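Local structure of 2-phospho-L-lactate guanylyltransferase (Methanosarcina mazei, 2I5E) at residues G14-S17 / R18-P21. The protein probably catalyses the condensation of (2S)-2-phospholactate with GTP to give (2S)-lactyl-2-diphospho-5'-guanosine, an activation step in the biosynthesis of coenzyme F420. Sequence-based numbering, arbitrary orientation.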
loop_
_atom_site.group_PDB
_atom_site.type_symbol
_atom_site.label_atom_id
_atom_site.label_comp_id
_atom_site.label_asym_id
_atom_site.label_seq_id
_atom_site.Cartn_x
_atom_site.Cartn_y
_atom_site.Cartn_z
ATOM N N GLY A 14 -26.460 3.981 1.205
ATOM C CA GLY A 14 -25.571 5.088 0.833
ATOM C C GLY A 14 -24.073 4.818 0.980
ATOM O O GLY A 14 -23.289 5.757 1.126
ATOM N N ALA A 15 -23.655 3.547 0.896
ATOM C CA ALA A 15 -22.421 3.035 1.570
ATOM C C ALA A 15 -21.093 3.751 1.387
ATOM O O ALA A 15 -20.299 3.844 2.409
ATOM C CB ALA A 15 -22.247 1.617 1.224
ATOM N N LYS A 16 -20.831 4.173 0.128
ATOM C CA LYS A 16 -19.488 4.574 -0.420
ATOM C C LYS A 16 -19.638 5.803 -1.373
ATOM O O LYS A 16 -19.342 5.765 -2.543
ATOM C CB LYS A 16 -18.827 3.424 -1.214
ATOM C CG LYS A 16 -18.169 2.263 -0.391
ATOM C CD LYS A 16 -16.973 2.743 0.428
ATOM C CE LYS A 16 -16.366 1.581 1.288
ATOM N NZ LYS A 16 -15.142 2.197 1.855
ATOM N N SER A 17 -20.110 6.901 -0.838
ATOM C CA SER A 17 -20.434 8.091 -1.592
ATOM C C SER A 17 -19.255 8.627 -2.418
ATOM O O SER A 17 -19.512 9.227 -3.443
ATOM C CB SER A 17 -20.879 9.162 -0.603
ATOM O OG SER A 17 -19.714 9.551 0.110
ATOM N N ARG A 18 -17.988 8.417 -2.035
ATOM C CA ARG A 18 -16.927 8.920 -2.913
ATOM C C ARG A 18 -16.721 8.079 -4.186
ATOM O O ARG A 18 -15.894 8.418 -5.013
ATOM C CB ARG A 18 -15.570 9.247 -2.251
ATOM C CG ARG A 18 -15.605 9.729 -0.833
ATOM C CD ARG A 18 -14.198 9.978 -0.376
ATOM N NE ARG A 18 -13.620 11.153 -1.021
ATOM C CZ ARG A 18 -13.653 12.410 -0.507
ATOM N NH1 ARG A 18 -14.241 12.661 0.668
ATOM N NH2 ARG A 18 -13.109 13.438 -1.159
ATOM N N LEU A 19 -17.522 7.046 -4.379
ATOM C CA LEU A 19 -17.522 6.262 -5.592
ATOM C C LEU A 19 -18.465 6.790 -6.644
ATOM O O LEU A 19 -18.403 6.390 -7.768
ATOM C CB LEU A 19 -17.942 4.845 -5.271
ATOM C CG LEU A 19 -16.839 3.824 -5.308
ATOM C CD1 LEU A 19 -15.540 4.463 -5.254
ATOM C CD2 LEU A 19 -16.925 2.796 -4.285
ATOM N N SER A 20 -19.369 7.651 -6.229
ATOM C CA SER A 20 -20.202 8.512 -7.075
ATOM C C SER A 20 -19.392 9.748 -7.500
ATOM O O SER A 20 -18.782 10.423 -6.661
ATOM C CB SER A 20 -21.469 8.932 -6.354
ATOM O OG SER A 20 -22.052 10.084 -6.978
ATOM N N PRO A 21 -19.374 10.055 -8.798
ATOM C CA PRO A 21 -20.179 9.516 -9.845
ATOM C C PRO A 21 -19.577 8.420 -10.755
ATOM O O PRO A 21 -20.226 8.137 -11.758
ATOM C CB PRO A 21 -20.489 10.789 -10.719
ATOM C CG PRO A 21 -19.216 11.709 -10.441
ATOM C CD PRO A 21 -18.439 11.069 -9.330
#
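A single turn of 3-10 helix, Ser17 to Leu19, brings Lys16 and Leu19 together in the loop between strand 5-9 and helix 25-45, and it illustrates how two successive i to i+3 bonds can shape a surface loop. In relatives of the GT-A-like nucleotidyltransferase fold the loop after the first strand lines the nucleotide site, and the place of the Lys16 amine between Asp97 and Asp173 is consistent with a position at the active-site cleft. The first bond is the shorter and straighter: Leu19 N reaches Lys16 O at 2.9 Å, nearly straight at 161°, with the donor tilted moderately from the carbonyl plane. In the second, Ser20 N meets Ser17 O at 3.2 Å; the donor stands well above that carbonyl plane and the N-H is bent to 144°, as the chain leaves the turn. Ser20 then leads through a cis peptide bond into Pro21.

On one side of the turn the side chains of Lys16 and Leu19 run side by side in the same direction. The branch CD2 of Leu19 rests on CB of Lys16 at 3.7 Å, and CG of Lys16 lies slightly farther from the same methyl, at 4.1 Å. Lys16 bends at chi2 (-65°) and is extended beyond it, which carries NZ away from the turn to salt bridges with Asp97 and Asp173 that fix the position of the ammonium group.

Arg18 leaves the turn on another course and touches Asp173 and Glu174. Helix 25-45 forms the adjoining wall: Lys16 touches its Val32, and buried Leu19 lies against Arg28, so the turn is seated on the helix that follows the first strand.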